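Local structure of putative fructosamine-3-kinase (3F7W) at residues 75-80 and 206-211; 41-46 and 89-94; 152-157 and 262-267. The protein probably acts as a kinase of the fructosamine kinase family, whose members share the protein-kinase-like fold, although its own substrate has not been established. All coordinates share one frame; numbering follows the deposited sequence.

In the fold
Interactions 1 and 2 belong to one neighbourhood, their centres 9 Å apart, and they touch: Lys45 NZ of interaction 2 forms a salt bridge of 2.7 Å with Asp211 OD1 of interaction 1. Their segments 75-80 and 89-94 also reach neighbouring strands of the five-stranded sheet, 79-83 and 86-90. Interaction 1 is buried and rests on one backbone hydrogen bond with proline and valine packing. Interaction 2, partly buried, is a true strand pairing that runs on into a Phe43-Trp91 contact. Interaction 3 lies across the chain's centre, about 27 and 30 Å away between centres, in the helical lobe; it is buried, wholly apolar and has no hydrogen bond across it.

Interaction 1 of 3, residues 75-80 and 206-211; sequences PVPQVA and GAVVID. With EDO (1,2-ethanediol), chain H.
Val209 N donates a hydrogen bond to Pro75 O at 2.8 Å, with 162° at the hydrogen, and the CA hydrogen of Val208 also approaches that carbonyl oxygen, giving it a second, weaker contact. Val208 adds a methyl: its chi1 of 171° sets CG1 anti to the backbone N, and CG1 comes within 3.3 Å of Pro75 O. Pro77, having no N-H, offers nothing to the next carbonyl along; its CD instead lies 3.1 Å from Val209 O, a buried oxygen with no hydrogen-bond partner in the model. The same ring packs by CG against Val208 CG1 at 3.8 Å and, more loosely, against Ile210 CG2. Pro75 CG runs beside Val209 CG2, 4.2 Å away, while Val76 CG2 meets the same Val209 methyl at 4.1 Å. An ethanediol, probably from the crystallisation liquor, bonds weakly to Gln78 OE1 away from this interface. Leu65 and Leu68 of helix 57-68 pack on Val76, and Phe105 of helix 99-114 packs on Ala207 and Val209. Strand 206-209 pairs with 200-203, while Gln78 bonds to Glu90, so the contact joins that two-stranded hairpin to the edge of the five-stranded sheet.

Interaction 2 of 3, residues 41-46 and 89-94; sequences PLFVKA and MEWVDE. With EDO (1,2-ethanediol), chain G.
Phe43 and Met89 form an antiparallel hydrogen-bonded pair: Phe43 N donates to Met89 O at 2.7 Å and Met89 N to Phe43 O at 2.9 Å. The next pair, Leu42 with Glu90, is non-hydrogen-bonded, and beyond it Trp91 N reaches Pro41 O only weakly, at 3.4 Å, as the chain leaves the strand. This is the central part of a five-stranded antiparallel sheet like that of the protein-kinase N-lobe, and 89-94 probably corresponds to the hinge. An unidentified ligand, probably from the crystallisation liquor, hydrogen-bonds to Glu90 O and Val92 N, contacts that are only consistent with a hinge. Apolar contacts centre on Trp91. Its CB abuts Pro41 CB at 3.6 Å, and the Trp91 and Phe43 side chains cross at about a right angle, Trp91 CZ3 lying 3.7 Å from Phe43 CD1. Met89, a selenomethionine, lies alongside Phe43, placing CG at the edge of the phenyl ring. Among the polar side chains, Trp91 NE1 bonds to Asp93 OD1 at 2.9 Å; the acceptor lies in the indole plane, but the donor stands 64° out of the carboxylate plane. Lys45 extends fully beyond CG; its NZ forms salt bridges with Glu61, resembling the lysine-glutamate pair of kinase folds, and with Asp211, and donates to ethanediol O1 at 3.0 Å.

Interaction 3 of 3, residues 152-157 and 262-267; sequences PYLRRA and PLLVHV
Tyr153 and Leu264 meet at CB, 3.7 Å apart, where two helices of the helical lobe of this kinase-like fold pack side by side. Helices 152-157 and 262-267 run in roughly the same direction, 28° apart, and their axes approach to 8.8 Å. No hydrogen bond spans them; the fit is one of shape. Leu264 is the main projection from its helix. It points toward the other helix, where its CD2 rests against Leu154, 3.9 Å from CD1 and 4.0 Å from CA, so the leucine branch lies against both backbone and side chain. One turn further along, Ala157 presents only a methyl, and this small residue lets Val267 come close, CG1 lying 3.9 Å from Ala157 CB. Leu163 packs on Leu154 and Ala157, and Leu278 of helix 275-286 packs on Leu264, so neighbouring parts of the lobe extend this apolar layer. At the other end of the interface Tyr153 is the broad bump. Its hydroxyl is hydrogen-bonded to Pro132 O, and His261 meets the same ring with planes inclined at about 65°. Val265 brings a methyl over one face of this ring in a CH-pi contact: its CG2 sits 3.9 Å from the centroid of the Tyr153 ring, 8° off the ring normal.

Interaction 1 of 3, residues 75-80 and 206-211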
ATOM      1  N   PRO A  75      -0.194 -11.795  -6.269  1.00 28.77           N
ATOM      2  CA  PRO A  75      -1.128 -11.768  -5.137  1.00 28.23           C
ATOM      3  C   PRO A  75      -2.179 -10.642  -5.256  1.00 28.66           C
ATOM      4  O   PRO A  75      -2.905 -10.408  -4.318  1.00 28.46           O
ATOM      5  CB  PRO A  75      -0.199 -11.494  -3.940  1.00 26.99           C
ATOM      6  CG  PRO A  75       0.853 -10.666  -4.516  1.00 29.04           C
ATOM      7  CD  PRO A  75       1.020 -11.020  -5.979  1.00 26.91           C
ATOM      8  N   VAL A  76      -2.278  -9.985  -6.411  1.00 29.26           N
ATOM      9  CA  VAL A  76      -3.132  -8.805  -6.591  1.00 30.01           C
ATOM     10  C   VAL A  76      -4.481  -9.244  -7.153  1.00 31.00           C
ATOM     11  O   VAL A  76      -4.522  -9.960  -8.159  1.00 32.51           O
ATOM     12  CB  VAL A  76      -2.467  -7.810  -7.602  1.00 30.99           C
ATOM     13  CG1 VAL A  76      -3.313  -6.544  -7.766  1.00 29.70           C
ATOM     14  CG2 VAL A  76      -1.058  -7.462  -7.147  1.00 31.79           C
ATOM     15  N   PRO A  77      -5.590  -8.766  -6.577  1.00 29.65           N
ATOM     16  CA  PRO A  77      -6.908  -9.105  -7.189  1.00 29.23           C
ATOM     17  C   PRO A  77      -7.091  -8.512  -8.581  1.00 28.37           C
ATOM     18  O   PRO A  77      -6.622  -7.394  -8.867  1.00 29.12           O
ATOM     19  CB  PRO A  77      -7.920  -8.464  -6.256  1.00 35.18           C
ATOM     20  CG  PRO A  77      -7.196  -8.033  -5.100  1.00 34.46           C
ATOM     21  CD  PRO A  77      -5.754  -7.858  -5.441  1.00 28.59           C
ATOM     22  N   GLN A  78      -7.827  -9.241  -9.423  1.00 25.16           N
ATOM     23  CA  GLN A  78      -8.218  -8.773 -10.733  1.00 27.72           C
ATOM     24  C   GLN A  78      -9.393  -7.791 -10.617  1.00 28.74           C
ATOM     25  O   GLN A  78     -10.285  -7.980  -9.808  1.00 31.19           O
ATOM     26  CB  GLN A  78      -8.652  -9.959 -11.594  1.00 29.10           C
ATOM     27  CG  GLN A  78      -7.620 -11.067 -11.759  1.00 33.34           C
ATOM     28  CD  GLN A  78      -8.149 -12.176 -12.646  1.00 33.93           C
ATOM     29  OE1 GLN A  78      -9.362 -12.291 -12.834  1.00 39.14           O
ATOM     30  NE2 GLN A  78      -7.256 -12.992 -13.195  1.00 37.09           N
ATOM     31  N   VAL A  79      -9.371  -6.777 -11.447  1.00 28.74           N
ATOM     32  CA  VAL A  79     -10.410  -5.751 -11.466  1.00 29.77           C
ATOM     33  C   VAL A  79     -11.435  -6.174 -12.516  1.00 28.59           C
ATOM     34  O   VAL A  79     -11.060  -6.500 -13.633  1.00 29.27           O
ATOM     35  CB  VAL A  79      -9.796  -4.393 -11.804  1.00 30.03           C
ATOM     36  CG1 VAL A  79     -10.894  -3.348 -11.996  1.00 27.87           C
ATOM     37  CG2 VAL A  79      -8.830  -3.988 -10.651  1.00 31.11           C
ATOM     38  N   ALA A  80     -12.705  -6.200 -12.128  1.00 26.75           N
ATOM     39  CA  ALA A  80     -13.819  -6.532 -13.023  1.00 24.13           C
ATOM     40  C   ALA A  80     -14.313  -5.277 -13.752  1.00 26.79           C
ATOM     41  O   ALA A  80     -14.784  -5.338 -14.883  1.00 27.97           O
ATOM     42  CB  ALA A  80     -14.961  -7.157 -12.232  1.00 23.47           C
ATOM     43  N   GLY A 206      -0.896 -19.096  -0.291  1.00 29.58           N
ATOM     44  CA  GLY A 206      -0.248 -17.798  -0.385  1.00 28.15           C
ATOM     45  C   GLY A 206      -1.147 -16.750   0.217  1.00 27.36           C
ATOM     46  O   GLY A 206      -1.908 -17.035   1.132  1.00 27.77           O
ATOM     47  N   ALA A 207      -1.081 -15.526  -0.299  1.00 29.06           N
ATOM     48  CA  ALA A 207      -1.945 -14.455   0.199  1.00 27.29           C
ATOM     49  C   ALA A 207      -2.299 -13.486  -0.927  1.00 27.99           C
ATOM     50  O   ALA A 207      -1.635 -13.439  -1.972  1.00 29.15           O
ATOM     51  CB  ALA A 207      -1.291 -13.714   1.356  1.00 26.78           C
ATOM     52  N   VAL A 208      -3.350 -12.733  -0.696  1.00 26.38           N
ATOM     53  CA  VAL A 208      -3.794 -11.675  -1.598  1.00 26.48           C
ATOM     54  C   VAL A 208      -3.593 -10.309  -0.913  1.00 27.86           C
ATOM     55  O   VAL A 208      -3.881 -10.138   0.286  1.00 31.46           O
ATOM     56  CB  VAL A 208      -5.279 -11.872  -1.997  1.00 25.30           C
ATOM     57  CG1 VAL A 208      -5.838 -10.669  -2.758  1.00 29.80           C
ATOM     58  CG2 VAL A 208      -5.432 -13.191  -2.799  1.00 29.16           C
ATOM     59  N   VAL A 209      -3.100  -9.347  -1.689  1.00 26.63           N
ATOM     60  CA  VAL A 209      -2.804  -8.002  -1.180  1.00 27.15           C
ATOM     61  C   VAL A 209      -3.869  -7.056  -1.696  1.00 27.70           C
ATOM     62  O   VAL A 209      -4.215  -7.080  -2.879  1.00 27.55           O
ATOM     63  CB  VAL A 209      -1.362  -7.521  -1.545  1.00 27.17           C
ATOM     64  CG1 VAL A 209      -0.325  -8.507  -1.000  1.00 27.61           C
ATOM     65  CG2 VAL A 209      -1.173  -7.329  -3.063  1.00 26.99           C
ATOM     66  N   ILE A 210      -4.405  -6.237  -0.798  1.00 27.13           N
ATOM     67  CA  ILE A 210      -5.539  -5.357  -1.139  1.00 25.43           C
ATOM     68  C   ILE A 210      -5.212  -3.909  -0.793  1.00 24.86           C
ATOM     69  O   ILE A 210      -4.208  -3.620  -0.099  1.00 25.64           O
ATOM     70  CB  ILE A 210      -6.845  -5.806  -0.451  1.00 29.25           C
ATOM     71  CG1 ILE A 210      -6.684  -5.812   1.073  1.00 27.56           C
ATOM     72  CG2 ILE A 210      -7.342  -7.161  -0.995  1.00 28.71           C
ATOM     73  CD1 ILE A 210      -8.012  -5.820   1.869  1.00 28.50           C
ATOM     74  N   ASP A 211      -6.033  -2.990  -1.303  1.00 26.07           N
ATOM     75  CA  ASP A 211      -5.925  -1.593  -0.974  1.00 25.62           C
ATOM     76  C   ASP A 211      -4.523  -0.988  -1.258  1.00 24.14           C
ATOM     77  O   ASP A 211      -3.954  -0.292  -0.424  1.00 24.43           O
ATOM     78  CB  ASP A 211      -6.351  -1.380   0.477  1.00 24.88           C
ATOM     79  CG  ASP A 211      -7.781  -1.850   0.753  1.00 31.54           C
ATOM     80  OD1 ASP A 211      -8.631  -1.896  -0.178  1.00 30.31           O
ATOM     81  OD2 ASP A 211      -8.026  -2.174   1.918  1.00 31.53           O
TER
HETATM   82  C1  EDO H 294     -11.187 -14.172 -10.952  1.00 62.50           C
HETATM   83  O1  EDO H 294     -10.106 -15.009 -11.361  1.00 72.33           O
HETATM   84  C2  EDO H 294     -12.465 -14.671 -11.594  1.00 63.28           C
HETATM   85  O2  EDO H 294     -13.543 -14.420 -10.684  1.00 64.27           O

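Interaction 2 of 3, residues 41-46 and 89-94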
ATOM      1  N   PRO A  41     -18.427 -14.020  -6.915  1.00 31.88           N
ATOM      2  CA  PRO A  41     -18.469 -12.905  -5.992  1.00 31.04           C
ATOM      3  C   PRO A  41     -17.430 -11.832  -6.347  1.00 29.01           C
ATOM      4  O   PRO A  41     -16.332 -12.152  -6.805  1.00 31.77           O
ATOM      5  CB  PRO A  41     -18.111 -13.559  -4.665  1.00 29.78           C
ATOM      6  CG  PRO A  41     -17.104 -14.618  -5.052  1.00 32.77           C
ATOM      7  CD  PRO A  41     -17.498 -15.073  -6.443  1.00 33.71           C
ATOM      8  N   LEU A  42     -17.797 -10.588  -6.077  1.00 28.82           N
ATOM      9  CA  LEU A  42     -16.990  -9.420  -6.313  1.00 27.09           C
ATOM     10  C   LEU A  42     -16.926  -8.588  -5.048  1.00 26.70           C
ATOM     11  O   LEU A  42     -17.923  -8.464  -4.328  1.00 30.00           O
ATOM     12  CB  LEU A  42     -17.595  -8.580  -7.431  1.00 28.74           C
ATOM     13  CG  LEU A  42     -17.777  -9.192  -8.817  1.00 28.68           C
ATOM     14  CD1 LEU A  42     -18.419  -8.117  -9.724  1.00 29.08           C
ATOM     15  CD2 LEU A  42     -16.414  -9.703  -9.358  1.00 25.74           C
ATOM     16  N   PHE A  43     -15.755  -8.012  -4.795  1.00 27.23           N
ATOM     17  CA  PHE A  43     -15.579  -7.009  -3.755  1.00 28.57           C
ATOM     18  C   PHE A  43     -15.721  -5.651  -4.451  1.00 28.63           C
ATOM     19  O   PHE A  43     -15.013  -5.379  -5.411  1.00 29.54           O
ATOM     20  CB  PHE A  43     -14.224  -7.131  -3.086  1.00 29.08           C
ATOM     21  CG  PHE A  43     -13.975  -6.082  -2.015  1.00 31.66           C
ATOM     22  CD1 PHE A  43     -14.797  -5.998  -0.924  1.00 39.67           C
ATOM     23  CD2 PHE A  43     -12.877  -5.243  -2.079  1.00 45.10           C
ATOM     24  CE1 PHE A  43     -14.566  -5.063   0.067  1.00 40.08           C
ATOM     25  CE2 PHE A  43     -12.650  -4.305  -1.066  1.00 45.32           C
ATOM     26  CZ  PHE A  43     -13.508  -4.224  -0.014  1.00 41.44           C
ATOM     27  N   VAL A  44     -16.614  -4.812  -3.945  1.00 28.57           N
ATOM     28  CA  VAL A  44     -16.944  -3.544  -4.614  1.00 28.38           C
ATOM     29  C   VAL A  44     -16.811  -2.398  -3.602  1.00 29.08           C
ATOM     30  O   VAL A  44     -17.364  -2.476  -2.482  1.00 28.44           O
ATOM     31  CB  VAL A  44     -18.354  -3.600  -5.226  1.00 27.63           C
ATOM     32  CG1 VAL A  44     -18.754  -2.277  -5.870  1.00 29.67           C
ATOM     33  CG2 VAL A  44     -18.484  -4.807  -6.248  1.00 26.99           C
ATOM     34  N   LYS A  45     -16.032  -1.388  -3.984  1.00 28.82           N
ATOM     35  CA  LYS A  45     -15.969  -0.103  -3.277  1.00 28.33           C
ATOM     36  C   LYS A  45     -16.801   0.876  -4.078  1.00 29.45           C
ATOM     37  O   LYS A  45     -16.773   0.878  -5.326  1.00 29.95           O
ATOM     38  CB  LYS A  45     -14.557   0.450  -3.193  1.00 29.23           C
ATOM     39  CG  LYS A  45     -13.573  -0.399  -2.491  1.00 32.61           C
ATOM     40  CD  LYS A  45     -12.189   0.198  -2.547  1.00 35.92           C
ATOM     41  CE  LYS A  45     -11.184  -0.716  -1.841  1.00 32.36           C
ATOM     42  NZ  LYS A  45      -9.877  -0.015  -1.687  1.00 32.01           N
ATOM     43  N   ALA A  46     -17.535   1.717  -3.380  1.00 29.66           N
ATOM     44  CA  ALA A  46     -18.393   2.688  -4.064  1.00 29.39           C
ATOM     45  C   ALA A  46     -18.551   3.941  -3.221  1.00 30.57           C
ATOM     46  O   ALA A  46     -18.864   3.873  -2.042  1.00 29.29           O
ATOM     47  CB  ALA A  46     -19.771   2.086  -4.366  1.00 25.66           C
HETATM   48  N   MSE A  89     -13.838  -5.711  -8.008  1.00 26.99           N
HETATM   49  CA  MSE A  89     -12.731  -6.617  -8.128  1.00 29.16           C
HETATM   50  C   MSE A  89     -13.083  -7.979  -7.607  1.00 29.95           C
HETATM   51  O   MSE A  89     -14.113  -8.185  -6.974  1.00 26.81           O
HETATM   52  CB  MSE A  89     -11.518  -6.077  -7.363  1.00 31.58           C
HETATM   53  CG  MSE A  89     -11.633  -6.106  -5.891  1.00 34.93           C
HETATM   54 SE   MSE A  89     -10.043  -5.282  -5.110  0.75 36.64          SE
HETATM   55  CE  MSE A  89     -10.478  -3.476  -5.705  1.00 18.86           C
ATOM     56  N   GLU A  90     -12.169  -8.908  -7.844  1.00 31.82           N
ATOM     57  CA  GLU A  90     -12.246 -10.253  -7.312  1.00 34.56           C
ATOM     58  C   GLU A  90     -12.474 -10.267  -5.790  1.00 31.48           C
ATOM     59  O   GLU A  90     -11.807  -9.537  -5.042  1.00 31.12           O
ATOM     60  CB  GLU A  90     -10.924 -10.916  -7.714  1.00 35.70           C
ATOM     61  CG  GLU A  90     -10.702 -12.299  -7.308  1.00 40.86           C
ATOM     62  CD  GLU A  90      -9.349 -12.818  -7.831  1.00 40.98           C
ATOM     63  OE1 GLU A  90      -8.532 -12.021  -8.388  1.00 30.63           O
ATOM     64  OE2 GLU A  90      -9.119 -14.035  -7.666  1.00 49.84           O
ATOM     65  N   TRP A  91     -13.434 -11.067  -5.333  1.00 30.59           N
ATOM     66  CA  TRP A  91     -13.695 -11.279  -3.917  1.00 32.19           C
ATOM     67  C   TRP A  91     -12.770 -12.372  -3.388  1.00 32.67           C
ATOM     68  O   TRP A  91     -12.598 -13.401  -4.036  1.00 33.20           O
ATOM     69  CB  TRP A  91     -15.155 -11.694  -3.680  1.00 32.05           C
ATOM     70  CG  TRP A  91     -15.456 -12.038  -2.250  1.00 33.09           C
ATOM     71  CD1 TRP A  91     -15.410 -13.287  -1.672  1.00 37.13           C
ATOM     72  CD2 TRP A  91     -15.855 -11.134  -1.213  1.00 36.41           C
ATOM     73  NE1 TRP A  91     -15.727 -13.194  -0.338  1.00 34.17           N
ATOM     74  CE2 TRP A  91     -16.008 -11.890  -0.032  1.00 31.36           C
ATOM     75  CE3 TRP A  91     -16.091  -9.750  -1.165  1.00 34.66           C
ATOM     76  CZ2 TRP A  91     -16.382 -11.313   1.179  1.00 38.31           C
ATOM     77  CZ3 TRP A  91     -16.445  -9.178   0.038  1.00 36.62           C
ATOM     78  CH2 TRP A  91     -16.616  -9.962   1.196  1.00 37.71           C
ATOM     79  N   VAL A  92     -12.190 -12.119  -2.228  1.00 31.92           N
ATOM     80  CA  VAL A  92     -11.289 -13.056  -1.567  1.00 35.07           C
ATOM     81  C   VAL A  92     -11.965 -13.569  -0.307  1.00 33.62           C
ATOM     82  O   VAL A  92     -12.402 -12.790   0.522  1.00 34.46           O
ATOM     83  CB  VAL A  92      -9.938 -12.363  -1.171  1.00 36.60           C
ATOM     84  CG1 VAL A  92      -8.980 -13.387  -0.547  1.00 39.07           C
ATOM     85  CG2 VAL A  92      -9.292 -11.715  -2.385  1.00 37.83           C
ATOM     86  N   ASP A  93     -12.026 -14.887  -0.163  1.00 34.91           N
ATOM     87  CA  ASP A  93     -12.467 -15.502   1.098  1.00 38.22           C
ATOM     88  C   ASP A  93     -11.244 -15.877   1.915  1.00 37.13           C
ATOM     89  O   ASP A  93     -10.485 -16.788   1.553  1.00 36.80           O
ATOM     90  CB  ASP A  93     -13.356 -16.715   0.853  1.00 38.49           C
ATOM     91  CG  ASP A  93     -14.801 -16.316   0.506  1.00 45.03           C
ATOM     92  OD1 ASP A  93     -15.470 -15.607   1.320  1.00 39.60           O
ATOM     93  OD2 ASP A  93     -15.242 -16.708  -0.585  1.00 46.92           O
ATOM     94  N   GLU A  94     -11.062 -15.161   3.010  1.00 36.75           N
ATOM     95  CA  GLU A  94      -9.848 -15.288   3.807  1.00 37.51           C
ATOM     96  C   GLU A  94      -9.789 -16.641   4.499  1.00 34.46           C
ATOM     97  O   GLU A  94     -10.822 -17.276   4.784  1.00 34.15           O
ATOM     98  CB  GLU A  94      -9.786 -14.223   4.892  1.00 37.55           C
ATOM     99  CG  GLU A  94      -9.749 -12.824   4.398  1.00 44.64           C
ATOM    100  CD  GLU A  94      -9.765 -11.831   5.536  1.00 47.92           C
ATOM    101  OE1 GLU A  94      -8.822 -11.857   6.368  1.00 44.93           O
ATOM    102  OE2 GLU A  94     -10.707 -11.014   5.572  1.00 52.33           O
TER
HETATM  103  C1  EDO G 293     -10.806   3.705  -2.522  1.00 48.02           C
HETATM  104  O1  EDO G 293     -10.063   3.011  -1.512  1.00 39.75           O
HETATM  105  C2  EDO G 293      -9.826   4.418  -3.398  1.00 48.04           C
HETATM  106  O2  EDO G 293      -9.147   3.387  -4.072  1.00 33.32           O

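Interaction 3 of 3, residues 152-157 and 262-267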
ATOM      1  N   PRO A 152       6.279  16.196   2.674  1.00 26.01           N
ATOM      2  CA  PRO A 152       4.881  16.638   2.640  1.00 26.49           C
ATOM      3  C   PRO A 152       4.063  16.267   3.898  1.00 27.10           C
ATOM      4  O   PRO A 152       3.301  17.104   4.400  1.00 28.01           O
ATOM      5  CB  PRO A 152       4.339  16.011   1.338  1.00 26.98           C
ATOM      6  CG  PRO A 152       5.532  15.766   0.509  1.00 29.60           C
ATOM      7  CD  PRO A 152       6.632  15.410   1.483  1.00 27.51           C
ATOM      8  N   TYR A 153       4.265  15.063   4.435  1.00 25.25           N
ATOM      9  CA  TYR A 153       3.503  14.582   5.601  1.00 25.36           C
ATOM     10  C   TYR A 153       4.076  15.165   6.893  1.00 23.67           C
ATOM     11  O   TYR A 153       3.346  15.418   7.835  1.00 26.41           O
ATOM     12  CB  TYR A 153       3.501  13.038   5.645  1.00 24.42           C
ATOM     13  CG  TYR A 153       3.029  12.508   4.311  1.00 23.69           C
ATOM     14  CD1 TYR A 153       1.694  12.657   3.937  1.00 28.73           C
ATOM     15  CD2 TYR A 153       3.913  11.981   3.383  1.00 26.11           C
ATOM     16  CE1 TYR A 153       1.242  12.242   2.687  1.00 26.88           C
ATOM     17  CE2 TYR A 153       3.471  11.549   2.114  1.00 26.53           C
ATOM     18  CZ  TYR A 153       2.129  11.709   1.782  1.00 30.06           C
ATOM     19  OH  TYR A 153       1.648  11.349   0.552  1.00 30.10           O
ATOM     20  N   LEU A 154       5.388  15.356   6.928  1.00 25.25           N
ATOM     21  CA  LEU A 154       6.032  16.050   8.055  1.00 26.38           C
ATOM     22  C   LEU A 154       5.477  17.473   8.233  1.00 27.61           C
ATOM     23  O   LEU A 154       5.096  17.874   9.345  1.00 25.51           O
ATOM     24  CB  LEU A 154       7.549  16.080   7.867  1.00 26.16           C
ATOM     25  CG  LEU A 154       8.391  16.699   8.998  1.00 25.59           C
ATOM     26  CD1 LEU A 154       8.263  15.814  10.262  1.00 24.94           C
ATOM     27  CD2 LEU A 154       9.863  16.800   8.547  1.00 24.79           C
ATOM     28  N   ARG A 155       5.418  18.227   7.135  0.50 28.39           N
ATOM     29  CA  ARG A 155       4.892  19.588   7.170  0.50 29.06           C
ATOM     30  C   ARG A 155       3.418  19.602   7.546  0.50 28.21           C
ATOM     31  O   ARG A 155       2.983  20.441   8.331  0.50 28.16           O
ATOM     32  CB  ARG A 155       5.089  20.305   5.828  0.50 28.98           C
ATOM     33  CG  ARG A 155       6.542  20.389   5.347  0.50 31.90           C
ATOM     34  CD  ARG A 155       7.401  21.296   6.210  0.50 33.90           C
ATOM     35  NE  ARG A 155       8.805  21.232   5.792  0.50 32.76           N
ATOM     36  CZ  ARG A 155       9.841  20.968   6.584  0.50 31.46           C
ATOM     37  NH1 ARG A 155       9.685  20.760   7.881  0.50 31.03           N
ATOM     38  NH2 ARG A 155      11.063  20.943   6.062  0.50 37.49           N
ATOM     39  N   ARG A 156       2.653  18.663   7.003  1.00 27.81           N
ATOM     40  CA  ARG A 156       1.230  18.592   7.306  1.00 27.33           C
ATOM     41  C   ARG A 156       0.992  18.313   8.799  1.00 26.20           C
ATOM     42  O   ARG A 156       0.175  18.976   9.427  1.00 25.78           O
ATOM     43  CB  ARG A 156       0.554  17.518   6.458  1.00 28.64           C
ATOM     44  CG  ARG A 156      -0.928  17.522   6.611  1.00 29.46           C
ATOM     45  CD  ARG A 156      -1.570  16.413   5.821  1.00 35.37           C
ATOM     46  NE  ARG A 156      -2.990  16.408   6.113  1.00 39.15           N
ATOM     47  CZ  ARG A 156      -3.885  17.194   5.518  1.00 45.10           C
ATOM     48  NH1 ARG A 156      -3.516  18.058   4.582  1.00 42.28           N
ATOM     49  NH2 ARG A 156      -5.162  17.116   5.871  1.00 38.30           N
ATOM     50  N   ALA A 157       1.705  17.336   9.353  1.00 25.96           N
ATOM     51  CA  ALA A 157       1.560  16.970  10.758  1.00 27.35           C
ATOM     52  C   ALA A 157       2.007  18.133  11.672  1.00 27.51           C
ATOM     53  O   ALA A 157       1.374  18.428  12.697  1.00 29.30           O
ATOM     54  CB  ALA A 157       2.332  15.667  11.071  1.00 27.33           C
ATOM     55  N   PRO A 262       5.309   5.689   6.286  1.00 27.94           N
ATOM     56  CA  PRO A 262       4.003   5.280   6.827  1.00 26.00           C
ATOM     57  C   PRO A 262       3.711   5.873   8.167  1.00 26.02           C
ATOM     58  O   PRO A 262       2.554   6.194   8.438  1.00 25.87           O
ATOM     59  CB  PRO A 262       4.110   3.747   6.932  1.00 26.99           C
ATOM     60  CG  PRO A 262       5.542   3.437   6.830  1.00 26.48           C
ATOM     61  CD  PRO A 262       6.134   4.520   5.970  1.00 25.83           C
ATOM     62  N   LEU A 263       4.728   6.024   9.025  1.00 24.91           N
ATOM     63  CA  LEU A 263       4.466   6.594  10.342  1.00 25.30           C
ATOM     64  C   LEU A 263       4.005   8.063  10.304  1.00 26.17           C
ATOM     65  O   LEU A 263       3.114   8.472  11.084  1.00 24.33           O
ATOM     66  CB  LEU A 263       5.667   6.413  11.294  1.00 26.29           C
ATOM     67  CG  LEU A 263       5.800   4.961  11.798  1.00 25.29           C
ATOM     68  CD1 LEU A 263       7.185   4.752  12.450  1.00 26.21           C
ATOM     69  CD2 LEU A 263       4.611   4.546  12.765  1.00 27.76           C
ATOM     70  N   LEU A 264       4.605   8.849   9.418  1.00 23.48           N
ATOM     71  CA  LEU A 264       4.160  10.222   9.199  1.00 25.24           C
ATOM     72  C   LEU A 264       2.737  10.311   8.628  1.00 25.16           C
ATOM     73  O   LEU A 264       1.954  11.181   9.027  1.00 25.32           O
ATOM     74  CB  LEU A 264       5.140  10.966   8.296  1.00 23.40           C
ATOM     75  CG  LEU A 264       6.458  11.330   8.988  1.00 24.05           C
ATOM     76  CD1 LEU A 264       7.513  11.662   7.921  1.00 28.42           C
ATOM     77  CD2 LEU A 264       6.284  12.515   9.985  1.00 27.78           C
ATOM     78  N   VAL A 265       2.407   9.406   7.719  1.00 25.07           N
ATOM     79  CA  VAL A 265       1.037   9.323   7.221  1.00 26.58           C
ATOM     80  C   VAL A 265       0.074   9.010   8.364  1.00 25.36           C
ATOM     81  O   VAL A 265      -0.985   9.615   8.453  1.00 28.17           O
ATOM     82  CB  VAL A 265       0.914   8.297   6.072  1.00 27.33           C
ATOM     83  CG1 VAL A 265      -0.574   8.079   5.673  1.00 28.55           C
ATOM     84  CG2 VAL A 265       1.718   8.793   4.879  1.00 29.18           C
ATOM     85  N   HIS A 266       0.454   8.102   9.259  1.00 24.70           N
ATOM     86  CA  HIS A 266      -0.438   7.719  10.368  1.00 25.60           C
ATOM     87  C   HIS A 266      -0.669   8.897  11.323  1.00 24.14           C
ATOM     88  O   HIS A 266      -1.798   9.142  11.780  1.00 26.41           O
ATOM     89  CB  HIS A 266       0.084   6.485  11.094  1.00 29.27           C
ATOM     90  CG  HIS A 266       0.275   5.314  10.188  1.00 38.87           C
ATOM     91  ND1 HIS A 266      -0.523   5.098   9.078  1.00 48.67           N
ATOM     92  CD2 HIS A 266       1.183   4.307  10.202  1.00 42.66           C
ATOM     93  CE1 HIS A 266      -0.095   4.026   8.436  1.00 38.36           C
ATOM     94  NE2 HIS A 266       0.922   3.513   9.107  1.00 49.49           N
ATOM     95  N   VAL A 267       0.397   9.639  11.599  1.00 23.48           N
ATOM     96  CA  VAL A 267       0.294  10.803  12.468  1.00 23.27           C
ATOM     97  C   VAL A 267      -0.623  11.821  11.786  1.00 23.32           C
ATOM     98  O   VAL A 267      -1.500  12.405  12.428  1.00 27.74           O
ATOM     99  CB  VAL A 267       1.665  11.396  12.820  1.00 25.60           C
ATOM    100  CG1 VAL A 267       1.490  12.747  13.584  1.00 24.33           C
ATOM    101  CG2 VAL A 267       2.419  10.428  13.721  1.00 21.47           C
TER